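Local coordinates for protein sortase B (Streptococcus pyogenes, PDB 3PSQ) that is a class B sortase involved in pilus assembly, probably acting as a cysteine transpeptidase that joins proteins through an acyl-thioester intermediate, at residues 118-123 against 130-135; 184-189 against 198-203; 134-139 against 171-176; 45-50 against 104-109. All blocks are in the same frame, centred on the assembly; numbering follows the deposited sequence.

Overall arrangement
All four contacts belong to one sortase beta-barrel. Strand 130-142 links three of them: it pairs with 118-123 in contact 1, with 171-176 in contact 3, and with the 198-203 strand of contact 2. Contacts 2 and 3 have centres about 10 Å apart and are probably joined by hydrogen bonds, Ile-139 N to Ile-200 O at 2.7 Å and Phe-136 N to Ile-202 O at 3.0 Å. Contact 4 packs against the sheet, Phe-109 meeting Ile-135 and Val-201. Contact 2 lies nearest the predicted active site: the side chain of Arg-198 is about 4 Å from that of Cys-190, which binds zinc here with His-96 and Asp-192.

Contact 1 of 4, residues 118-123 against 130-135; sequences HKEFSI and KLKINI. With ZN (zinc ion), chain K; ACY (acetic acid), chain F.
Phe-121 and Ile-133 face each other across an antiparallel pair of strands and exchange two backbone hydrogen bonds, Phe-121 N to Ile-133 O at 3.1 Å and Ile-133 N to Phe-121 O at 2.7 Å. Ile-123 and Leu-131 form a second such pair, and Ile-135 N adds a fifth bond, to Lys-119 O, at the far end. Apolar packing gathers on the face carrying Phe-121, Ile-123, Leu-131 and Ile-133. Phe-121 CG lies between the backbone N and the carbonyl carbon (chi1 64°), and the side chain, whose end comes nearer the partner strand, offers a ring face to Ile-133 in a CH-pi contact, Ile-133 CB 3.8 Å from the centroid. Ile-133 CG2 reaches the CE2 and CZ side of that ring, while CD1 turns to CE1 and also meets Ile-123 CD1. Ile-135 CG1 comes to the ring edge, 3.8 Å from Phe-121 CD2. Val-185 and Leu-187 of strand 184-190 add to this core. Polar groups occupy the other face: Glu-120 OE1 and Lys-132 NZ stand 4.4 Å apart, beyond a salt bridge, and Ser-122 OG donates to an acetate, probably from the crystallisation liquor, that also binds Lys-22. Beside the strands, His-118 NE2 holds a zinc ion at 2.1 Å, and three waters also coordinate it, two of them at longer range. The whole is a beta hairpin of the sortase barrel, with one face turned into the hydrophobic interior and metal binding at the point where the chain leaves helix 112-117.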
# COMPACT_ATOMS: atom_id res chain seq x y z
N HIS A 118 -13.87 -6.45 6.63
CA HIS A 118 -12.81 -6.72 5.66
C HIS A 118 -11.47 -6.50 6.35
O HIS A 118 -11.15 -5.37 6.74
CB HIS A 118 -12.99 -5.79 4.47
CG HIS A 118 -14.33 -5.92 3.83
ND1 HIS A 118 -14.69 -7.02 3.08
CD2 HIS A 118 -15.41 -5.10 3.82
CE1 HIS A 118 -15.92 -6.88 2.62
NE2 HIS A 118 -16.37 -5.71 3.05
N LYS A 119 -10.72 -7.58 6.51
CA LYS A 119 -9.64 -7.63 7.50
C LYS A 119 -8.31 -8.06 6.91
O LYS A 119 -7.32 -8.15 7.61
CB LYS A 119 -10.01 -8.62 8.60
CG LYS A 119 -11.13 -8.17 9.49
CD LYS A 119 -11.75 -9.38 10.17
CE LYS A 119 -12.24 -9.01 11.56
NZ LYS A 119 -12.25 -10.27 12.37
N GLU A 120 -8.30 -8.35 5.61
CA GLU A 120 -7.08 -8.80 5.01
C GLU A 120 -6.92 -8.26 3.57
O GLU A 120 -7.89 -7.89 2.91
CB GLU A 120 -7.05 -10.33 5.01
CG GLU A 120 -8.30 -10.90 4.37
CD GLU A 120 -8.37 -12.41 4.45
OE1 GLU A 120 -8.87 -12.90 5.49
OE2 GLU A 120 -7.95 -13.07 3.47
N PHE A 121 -5.69 -8.23 3.08
CA PHE A 121 -5.47 -8.13 1.67
C PHE A 121 -4.31 -9.01 1.36
O PHE A 121 -3.62 -9.48 2.28
CB PHE A 121 -5.27 -6.68 1.21
CG PHE A 121 -4.03 -5.99 1.76
CD1 PHE A 121 -2.82 -6.07 1.08
CD2 PHE A 121 -4.12 -5.21 2.90
CE1 PHE A 121 -1.69 -5.38 1.56
CE2 PHE A 121 -3.03 -4.51 3.38
CZ PHE A 121 -1.80 -4.59 2.72
N SER A 122 -4.09 -9.28 0.09
CA SER A 122 -3.07 -10.23 -0.24
C SER A 122 -2.23 -9.78 -1.42
O SER A 122 -2.70 -9.01 -2.26
CB SER A 122 -3.73 -11.58 -0.54
OG SER A 122 -4.59 -11.47 -1.65
N ILE A 123 -0.99 -10.26 -1.48
CA ILE A 123 -0.10 -9.84 -2.52
C ILE A 123 0.50 -11.09 -3.13
O ILE A 123 0.80 -12.03 -2.41
CB ILE A 123 1.01 -8.91 -1.95
CG1 ILE A 123 0.46 -7.51 -1.72
CG2 ILE A 123 2.24 -8.87 -2.87
CD1 ILE A 123 1.31 -6.70 -0.76
N LYS A 130 3.02 -15.99 -2.29
CA LYS A 130 1.71 -15.45 -1.94
C LYS A 130 1.71 -14.97 -0.50
O LYS A 130 2.15 -15.68 0.40
CB LYS A 130 0.60 -16.48 -2.18
CG LYS A 130 0.62 -17.02 -3.62
CD LYS A 130 -0.74 -17.27 -4.23
CE LYS A 130 -0.56 -18.05 -5.55
NZ LYS A 130 -1.86 -18.63 -6.02
N LEU A 131 1.28 -13.74 -0.27
CA LEU A 131 1.37 -13.21 1.05
C LEU A 131 -0.02 -12.79 1.46
O LEU A 131 -0.83 -12.40 0.64
CB LEU A 131 2.33 -12.02 1.12
CG LEU A 131 3.65 -12.20 0.36
CD1 LEU A 131 4.33 -10.87 0.07
CD2 LEU A 131 4.57 -13.16 1.13
N LYS A 132 -0.31 -12.93 2.75
CA LYS A 132 -1.58 -12.53 3.27
C LYS A 132 -1.22 -11.48 4.28
O LYS A 132 -0.27 -11.64 5.04
CB LYS A 132 -2.29 -13.72 3.94
CG LYS A 132 -3.60 -13.39 4.59
CD LYS A 132 -4.26 -14.67 5.10
CE LYS A 132 -5.06 -14.40 6.39
NZ LYS A 132 -5.73 -15.64 6.92
N ILE A 133 -1.96 -10.39 4.25
CA ILE A 133 -1.67 -9.31 5.16
C ILE A 133 -2.88 -9.11 6.02
O ILE A 133 -3.97 -9.02 5.49
CB ILE A 133 -1.35 -8.00 4.36
CG1 ILE A 133 -0.07 -8.16 3.55
CG2 ILE A 133 -1.24 -6.84 5.28
CD1 ILE A 133 -0.25 -8.79 2.17
N ASN A 134 -2.69 -9.04 7.34
CA ASN A 134 -3.79 -8.81 8.28
C ASN A 134 -3.93 -7.30 8.60
O ASN A 134 -3.04 -6.72 9.23
CB ASN A 134 -3.52 -9.59 9.60
CG ASN A 134 -3.34 -11.09 9.40
OD1 ASN A 134 -4.24 -11.77 8.89
ND2 ASN A 134 -2.18 -11.62 9.79
N ILE A 135 -5.04 -6.69 8.22
CA ILE A 135 -5.23 -5.25 8.41
C ILE A 135 -5.46 -4.89 9.87
O ILE A 135 -6.28 -5.53 10.54
CB ILE A 135 -6.44 -4.72 7.55
CG1 ILE A 135 -6.25 -5.08 6.07
CG2 ILE A 135 -6.69 -3.22 7.80
CD1 ILE A 135 -7.47 -4.83 5.19
ZN ZN K . -18.13 -5.83 1.92
C ACY F . -3.10 -12.14 -4.79
O ACY F . -3.58 -12.13 -5.94
OXT ACY F . -2.81 -11.10 -4.17
CH3 ACY F . -2.88 -13.47 -4.11
O HOH W 1 -18.70 -4.27 3.27
O HOH W 2 -17.94 -4.32 -0.18
O HOH W 3 -17.71 -7.72 0.32

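Contact 2 of 4, residues 184-189 against 198-203; sequences FVALST and RIIVIG
Ala-186 and Ile-202 sit opposite each other where the two antiparallel strands come closest, their CA atoms 4.2 Å apart. The small methyl of Ala-186 makes a shallow place on this face, and the CG2 branch of Ile-200 leans into it, 3.9 Å from Ala-186 CB. Ile-200 CG1, anti to its own carbonyl carbon (chi1 -56°), instead runs to Ser-188 and lies 3.4 Å from OG. Further along, Ile-202 CD1 meets Phe-184 CB, and Tyr-89, Phe-162 and Ile-166 close over Ile-202 from neighbouring elements. On the other face Leu-187 stands opposite Val-201, and Val-185 opposite Gly-203, which has no side chain; Ile-133 CG2 of the next strand packs against the Gly-203 CA. Thr-189 and Ile-199 continue this face, their CG2 methyls 4.2 Å apart. Three pairs of backbone hydrogen bonds hold the ladder, Gly-203 N to Val-185 O being nearly straight at 172°. At the Ser-188 end, Ile-199 O takes two donors: Ser-188 OG at 2.7 Å, from above the carbonyl plane, and Thr-189 N at 3.3 Å, within it. Arg-198 starts beside this end, its CD 3.5 Å from Thr-189 O, while Thr-189 OG1 bonds to Ala-94 O. This end of the hairpin leads to Cys-190, the predicted acyl-thioester residue, and carries Arg-198, the predicted transition-state stabiliser. The buried Ser-188 hydroxyl and the Thr-189 amide are thus both satisfied by one carbonyl of the partner strand, next to these predicted active-site residues.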
# COMPACT_ATOMS: atom_id res chain seq x y z
N PHE A 184 5.28 -5.29 7.87
CA PHE A 184 4.09 -4.48 7.65
C PHE A 184 3.95 -4.06 6.19
O PHE A 184 4.92 -4.04 5.46
CB PHE A 184 4.14 -3.27 8.58
CG PHE A 184 4.23 -3.65 10.03
CD1 PHE A 184 3.08 -3.87 10.77
CD2 PHE A 184 5.47 -3.83 10.65
CE1 PHE A 184 3.15 -4.25 12.11
CE2 PHE A 184 5.55 -4.19 12.00
CZ PHE A 184 4.38 -4.40 12.73
N VAL A 185 2.72 -3.81 5.77
CA VAL A 185 2.44 -3.34 4.41
C VAL A 185 1.35 -2.29 4.51
O VAL A 185 0.31 -2.50 5.16
CB VAL A 185 2.01 -4.44 3.41
CG1 VAL A 185 1.84 -3.82 2.03
CG2 VAL A 185 3.04 -5.50 3.29
N ALA A 186 1.64 -1.15 3.89
CA ALA A 186 0.77 -0.01 3.92
C ALA A 186 0.34 0.32 2.49
O ALA A 186 1.13 0.18 1.54
CB ALA A 186 1.50 1.17 4.55
N LEU A 187 -0.93 0.66 2.33
CA LEU A 187 -1.48 1.15 1.08
C LEU A 187 -1.98 2.57 1.36
O LEU A 187 -2.69 2.80 2.33
CB LEU A 187 -2.66 0.30 0.61
CG LEU A 187 -2.67 -1.20 0.81
CD1 LEU A 187 -4.12 -1.73 0.58
CD2 LEU A 187 -1.65 -1.85 -0.12
N SER A 188 -1.64 3.49 0.47
CA SER A 188 -1.87 4.90 0.74
C SER A 188 -2.12 5.76 -0.52
O SER A 188 -1.58 5.49 -1.61
CB SER A 188 -0.65 5.46 1.49
OG SER A 188 -0.89 6.75 1.99
N THR A 189 -2.90 6.81 -0.34
CA THR A 189 -3.01 7.85 -1.32
C THR A 189 -3.50 9.13 -0.64
O THR A 189 -3.49 9.23 0.59
CB THR A 189 -3.89 7.41 -2.54
OG1 THR A 189 -3.79 8.42 -3.56
CG2 THR A 189 -5.33 7.17 -2.15
N ARG A 198 -3.84 12.63 3.81
CA ARG A 198 -3.46 11.30 3.29
C ARG A 198 -4.21 10.21 4.05
O ARG A 198 -4.43 10.30 5.25
CB ARG A 198 -1.95 11.03 3.33
CG ARG A 198 -1.06 12.00 2.56
CD ARG A 198 -1.13 11.79 1.06
NE ARG A 198 -0.29 12.73 0.32
CZ ARG A 198 -0.70 13.88 -0.20
NH1 ARG A 198 -1.97 14.26 -0.06
NH2 ARG A 198 0.14 14.67 -0.90
N ILE A 199 -4.61 9.17 3.33
CA ILE A 199 -5.13 8.01 4.00
C ILE A 199 -4.12 6.86 3.94
O ILE A 199 -3.48 6.64 2.90
CB ILE A 199 -6.52 7.57 3.44
CG1 ILE A 199 -7.05 6.39 4.25
CG2 ILE A 199 -6.42 7.25 1.95
CD1 ILE A 199 -8.51 6.04 3.99
N ILE A 200 -3.98 6.11 5.04
CA ILE A 200 -3.17 4.90 5.02
C ILE A 200 -3.98 3.75 5.61
O ILE A 200 -4.55 3.90 6.70
CB ILE A 200 -1.86 5.07 5.86
CG1 ILE A 200 -1.05 6.27 5.37
CG2 ILE A 200 -1.05 3.79 5.83
CD1 ILE A 200 0.23 6.56 6.16
N VAL A 201 -4.04 2.63 4.89
CA VAL A 201 -4.50 1.36 5.40
C VAL A 201 -3.27 0.46 5.58
O VAL A 201 -2.53 0.16 4.62
CB VAL A 201 -5.48 0.67 4.45
CG1 VAL A 201 -5.81 -0.76 4.94
CG2 VAL A 201 -6.79 1.48 4.33
N ILE A 202 -3.03 0.06 6.83
CA ILE A 202 -1.85 -0.74 7.16
C ILE A 202 -2.21 -2.13 7.70
O ILE A 202 -3.17 -2.28 8.47
CB ILE A 202 -0.91 0.02 8.11
CG1 ILE A 202 0.26 -0.85 8.52
CG2 ILE A 202 -1.64 0.42 9.35
CD1 ILE A 202 1.43 -0.04 8.98
N GLY A 203 -1.47 -3.14 7.27
CA GLY A 203 -1.62 -4.47 7.84
C GLY A 203 -0.31 -5.15 8.22
O GLY A 203 0.78 -4.68 7.87

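Contact 3 of 4, residues 134-139 against 171-176; sequences NIFACI and VQYREI. With EDO (1,2-ethanediol), chain D.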
# COMPACT_ATOMS: atom_id res chain seq x y z
N ASN A 134 -2.69 -9.04 7.34
CA ASN A 134 -3.79 -8.81 8.28
C ASN A 134 -3.93 -7.30 8.60
O ASN A 134 -3.04 -6.72 9.23
CB ASN A 134 -3.52 -9.59 9.60
CG ASN A 134 -3.34 -11.09 9.40
OD1 ASN A 134 -4.24 -11.77 8.89
ND2 ASN A 134 -2.18 -11.62 9.79
N ILE A 135 -5.04 -6.69 8.22
CA ILE A 135 -5.23 -5.25 8.41
C ILE A 135 -5.46 -4.89 9.87
O ILE A 135 -6.28 -5.53 10.54
CB ILE A 135 -6.44 -4.72 7.55
CG1 ILE A 135 -6.25 -5.08 6.07
CG2 ILE A 135 -6.69 -3.22 7.80
CD1 ILE A 135 -7.47 -4.83 5.19
N PHE A 136 -4.77 -3.88 10.40
CA PHE A 136 -5.04 -3.50 11.78
C PHE A 136 -5.33 -2.02 11.99
O PHE A 136 -5.73 -1.65 13.07
CB PHE A 136 -3.93 -3.96 12.74
CG PHE A 136 -2.60 -3.31 12.50
CD1 PHE A 136 -2.27 -2.11 13.12
CD2 PHE A 136 -1.67 -3.91 11.67
CE1 PHE A 136 -1.04 -1.50 12.89
CE2 PHE A 136 -0.42 -3.31 11.44
CZ PHE A 136 -0.10 -2.12 12.05
N ALA A 137 -5.13 -1.17 10.98
CA ALA A 137 -5.40 0.27 11.16
C ALA A 137 -5.79 0.98 9.87
O ALA A 137 -5.29 0.66 8.80
CB ALA A 137 -4.20 0.97 11.79
N CYS A 138 -6.69 1.95 10.02
CA CYS A 138 -6.95 2.95 8.99
C CYS A 138 -6.54 4.29 9.55
O CYS A 138 -7.07 4.72 10.59
CB CYS A 138 -8.45 2.98 8.69
SG CYS A 138 -8.87 4.06 7.32
N ILE A 139 -5.63 4.97 8.87
CA ILE A 139 -4.98 6.19 9.41
C ILE A 139 -5.35 7.46 8.63
O ILE A 139 -5.44 7.44 7.39
CB ILE A 139 -3.44 5.99 9.35
CG1 ILE A 139 -3.02 4.81 10.25
CG2 ILE A 139 -2.66 7.28 9.63
CD1 ILE A 139 -1.76 4.10 9.79
N VAL A 171 -8.26 6.16 12.62
CA VAL A 171 -9.71 6.31 12.70
C VAL A 171 -10.33 4.96 13.07
O VAL A 171 -11.36 4.91 13.73
CB VAL A 171 -10.29 6.81 11.34
CG1 VAL A 171 -11.82 6.83 11.37
CG2 VAL A 171 -9.76 8.19 11.01
N GLN A 172 -9.73 3.87 12.59
CA GLN A 172 -10.03 2.53 13.08
C GLN A 172 -8.73 1.77 13.45
O GLN A 172 -7.69 1.96 12.80
CB GLN A 172 -10.84 1.74 12.06
CG GLN A 172 -12.08 2.42 11.55
CD GLN A 172 -13.14 2.60 12.60
OE1 GLN A 172 -13.07 2.01 13.69
NE2 GLN A 172 -14.15 3.42 12.30
N TYR A 173 -8.78 0.93 14.48
CA TYR A 173 -7.61 0.19 14.95
C TYR A 173 -8.02 -1.13 15.63
O TYR A 173 -9.11 -1.23 16.21
CB TYR A 173 -6.85 1.05 15.95
CG TYR A 173 -5.48 0.54 16.34
CD1 TYR A 173 -4.36 0.81 15.55
CD2 TYR A 173 -5.29 -0.19 17.51
CE1 TYR A 173 -3.11 0.35 15.91
CE2 TYR A 173 -4.01 -0.64 17.89
CZ TYR A 173 -2.93 -0.37 17.07
OH TYR A 173 -1.67 -0.78 17.41
N ARG A 174 -7.17 -2.15 15.52
CA ARG A 174 -7.38 -3.38 16.27
C ARG A 174 -6.02 -3.90 16.74
O ARG A 174 -5.04 -3.79 16.02
CB ARG A 174 -8.11 -4.44 15.43
CG ARG A 174 -7.32 -5.01 14.25
CD ARG A 174 -8.03 -6.17 13.58
NE ARG A 174 -9.41 -5.83 13.25
CZ ARG A 174 -9.85 -5.51 12.04
NH1 ARG A 174 -11.13 -5.22 11.86
NH2 ARG A 174 -9.01 -5.49 11.01
N GLU A 175 -5.97 -4.44 17.96
CA GLU A 175 -4.77 -5.07 18.51
C GLU A 175 -4.59 -6.46 17.94
O GLU A 175 -5.45 -7.32 18.14
CB GLU A 175 -4.91 -5.25 20.02
CG GLU A 175 -5.19 -3.98 20.82
CD GLU A 175 -3.97 -3.06 20.94
OE1 GLU A 175 -2.82 -3.59 20.96
OE2 GLU A 175 -4.16 -1.82 21.02
N ILE A 176 -3.49 -6.72 17.25
CA ILE A 176 -3.18 -8.11 16.89
C ILE A 176 -1.79 -8.53 17.43
O ILE A 176 -0.97 -7.66 17.74
CB ILE A 176 -3.36 -8.40 15.36
CG1 ILE A 176 -2.38 -7.59 14.51
CG2 ILE A 176 -4.82 -8.18 14.92
CD1 ILE A 176 -2.40 -7.98 13.03
C1 EDO D . 0.01 -4.68 15.76
O1 EDO D . 0.33 -5.24 17.04
C2 EDO D . -1.22 -3.81 15.94
O2 EDO D . -2.35 -4.69 16.05
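Phe-136 and Tyr-173 meet across a short antiparallel ladder that adds 171-173 to strand 130-142 of the sortase barrel, next to a classic beta bulge in which Val-171 and Gln-172 both face Cys-138. The two aromatic side chains lie side by side and point the same way, with their planes nearly perpendicular at 88°. Tyr-173 CE1 comes to the Phe-136 edge, in the plane of that ring and 3.8 Å from CD1, while Tyr-173 CD1 touches the Ala-137 methyl. Ile-166 of helix 159-167 packs against Ala-137 and Tyr-173. An ethanediol, probably from the crystallisation liquor, places its C2 over one face of Phe-136 toward the rim; its O2 accepts from Ile-176 N and donates to Arg-174 O. Ile-176 sends CD1 across to Asn-134 CB, at 4.0 Å. Backbone bonds fix the register: Arg-174 N to Phe-136 O, Cys-138 N to Gln-172 O, and, at the bulge, Val-171 N to Cys-138 O at 2.8 Å with a weak second bond from Gln-172 N. Gln-172 turns its amide away to Arg-110 O. Arg-174 begins with CG between its backbone N and carbonyl carbon (chi1 69°), where CG packs on Phe-136 CA and CB; the chain then bends at chi3 (51°), turning NE. NH1 bonds to Phe-115 O of helix 112-117. The other terminal nitrogen, Arg-174 NH2, donates to Ile-135 O at 2.8 Å: the oxygen lies in the guanidinium plane, but the nitrogen stands above the carbonyl plane.

Contact 4 of 4, residues 45-50 against 104-109; sequences THIDYP and GELPNF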
# COMPACT_ATOMS: atom_id res chain seq x y z
N THR A 45 -13.30 -4.73 -2.14
CA THR A 45 -13.09 -3.57 -3.00
C THR A 45 -12.85 -4.13 -4.37
O THR A 45 -12.69 -5.36 -4.54
CB THR A 45 -11.81 -2.79 -2.63
OG1 THR A 45 -10.65 -3.56 -2.99
CG2 THR A 45 -11.77 -2.40 -1.14
N HIS A 46 -12.76 -3.23 -5.35
CA HIS A 46 -12.30 -3.64 -6.64
C HIS A 46 -10.79 -3.44 -6.79
O HIS A 46 -10.28 -3.50 -7.91
CB HIS A 46 -13.11 -2.98 -7.80
CG HIS A 46 -13.07 -1.48 -7.83
ND1 HIS A 46 -11.91 -0.77 -8.08
CD2 HIS A 46 -14.06 -0.57 -7.71
CE1 HIS A 46 -12.19 0.53 -8.05
NE2 HIS A 46 -13.49 0.67 -7.87
N ILE A 47 -10.06 -3.30 -5.69
CA ILE A 47 -8.60 -3.27 -5.78
C ILE A 47 -8.07 -4.65 -6.11
O ILE A 47 -8.15 -5.57 -5.32
CB ILE A 47 -7.94 -2.72 -4.49
CG1 ILE A 47 -8.44 -1.31 -4.23
CG2 ILE A 47 -6.43 -2.87 -4.58
CD1 ILE A 47 -8.26 -0.82 -2.83
N ASP A 48 -7.54 -4.79 -7.32
CA ASP A 48 -7.16 -6.08 -7.86
C ASP A 48 -6.24 -5.70 -9.01
O ASP A 48 -6.66 -5.65 -10.16
CB ASP A 48 -8.43 -6.79 -8.35
CG ASP A 48 -8.18 -8.21 -8.83
OD1 ASP A 48 -7.11 -8.81 -8.52
OD2 ASP A 48 -9.09 -8.71 -9.52
N TYR A 49 -4.99 -5.41 -8.70
CA TYR A 49 -4.16 -4.72 -9.69
C TYR A 49 -2.74 -5.20 -9.71
O TYR A 49 -2.19 -5.54 -8.66
CB TYR A 49 -4.09 -3.21 -9.41
CG TYR A 49 -5.38 -2.50 -9.16
CD1 TYR A 49 -6.52 -2.67 -10.00
CD2 TYR A 49 -5.47 -1.62 -8.10
CE1 TYR A 49 -7.70 -1.92 -9.71
CE2 TYR A 49 -6.60 -0.93 -7.82
CZ TYR A 49 -7.71 -1.05 -8.60
OH TYR A 49 -8.80 -0.29 -8.17
N PRO A 50 -2.11 -5.12 -10.90
CA PRO A 50 -0.67 -5.27 -10.97
C PRO A 50 0.00 -4.06 -10.31
O PRO A 50 -0.57 -2.96 -10.30
CB PRO A 50 -0.40 -5.30 -12.48
CG PRO A 50 -1.57 -4.42 -13.09
CD PRO A 50 -2.73 -4.72 -12.20
N GLY A 104 -9.86 4.63 -4.87
CA GLY A 104 -10.98 5.43 -4.39
C GLY A 104 -11.75 4.78 -3.25
O GLY A 104 -12.46 5.45 -2.52
N GLU A 105 -11.66 3.45 -3.11
CA GLU A 105 -12.38 2.77 -2.01
C GLU A 105 -11.67 2.74 -0.66
O GLU A 105 -12.29 2.38 0.36
CB GLU A 105 -12.71 1.34 -2.40
CG GLU A 105 -13.68 1.23 -3.58
CD GLU A 105 -13.57 -0.10 -4.28
OE1 GLU A 105 -12.55 -0.38 -4.89
OE2 GLU A 105 -14.52 -0.89 -4.22
N LEU A 106 -10.39 3.11 -0.60
CA LEU A 106 -9.64 3.02 0.67
C LEU A 106 -10.38 3.70 1.85
O LEU A 106 -10.37 3.17 2.96
CB LEU A 106 -8.19 3.52 0.56
CG LEU A 106 -7.18 2.65 -0.20
CD1 LEU A 106 -5.75 3.18 -0.06
CD2 LEU A 106 -7.27 1.18 0.24
N PRO A 107 -11.03 4.85 1.61
CA PRO A 107 -11.70 5.51 2.73
C PRO A 107 -12.88 4.70 3.32
O PRO A 107 -13.43 5.10 4.35
CB PRO A 107 -12.20 6.84 2.13
CG PRO A 107 -11.37 7.06 0.96
CD PRO A 107 -10.98 5.71 0.42
N ASN A 108 -13.29 3.62 2.67
CA ASN A 108 -14.31 2.76 3.29
C ASN A 108 -13.79 2.18 4.60
O ASN A 108 -14.56 1.84 5.48
CB ASN A 108 -14.74 1.62 2.35
CG ASN A 108 -15.50 2.14 1.13
OD1 ASN A 108 -16.03 3.24 1.16
ND2 ASN A 108 -15.52 1.36 0.05
N PHE A 109 -12.47 2.07 4.72
CA PHE A 109 -11.87 1.54 5.94
C PHE A 109 -11.99 2.46 7.15
O PHE A 109 -11.64 2.08 8.26
CB PHE A 109 -10.42 1.16 5.69
CG PHE A 109 -10.27 -0.09 4.88
CD1 PHE A 109 -10.44 -1.34 5.47
CD2 PHE A 109 -9.98 -0.03 3.54
CE1 PHE A 109 -10.31 -2.52 4.72
CE2 PHE A 109 -9.84 -1.18 2.80
CZ PHE A 109 -10.00 -2.44 3.39
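An ST turn at Thr-45 to Ile-47, on the segment that leads into strand 48-53, meets the loop between helices 96-102 and 112-117, and Glu-105 reaches from that loop to His-46 and Thr-45. Within the turn Thr-45 OG1 accepts from Ile-47 N at 2.8 Å and is also bonded to Val-42 O. The Glu-105 carboxylate receives His-46 N: OE1 takes it at 2.9 Å with its syn lone pair, and OE2 adds a weak bond at 3.1 Å. The same OE1 lies over the centre of the His-46 ring, 3.0 Å above its plane, with ring and carboxylate planes 30° apart. His-46 CG stands between the backbone N and the carbonyl carbon (chi1 60°), which sets CG beside the backbone N whose hydrogen the carboxylate takes. His-46 ND1 donates to Tyr-49 OH, in the ring plane at 3.1 Å, and that hydroxyl is also bonded to Met-102 O. Next to the polar group, Thr-45 CB touches OE1, and the side chains of Ile-47 and Leu-106 cross at about a right angle, CD1 of the first 3.8 Å from CD2 of the second. Leu-106 and Phe-109 of the 3-10 segment continue inward onto Val-201. One carboxylate therefore joins turn and loop by its grip on a single backbone N-H, beside a small apolar contact; its negative charge above the imidazole would be expected to favour a protonated His-46.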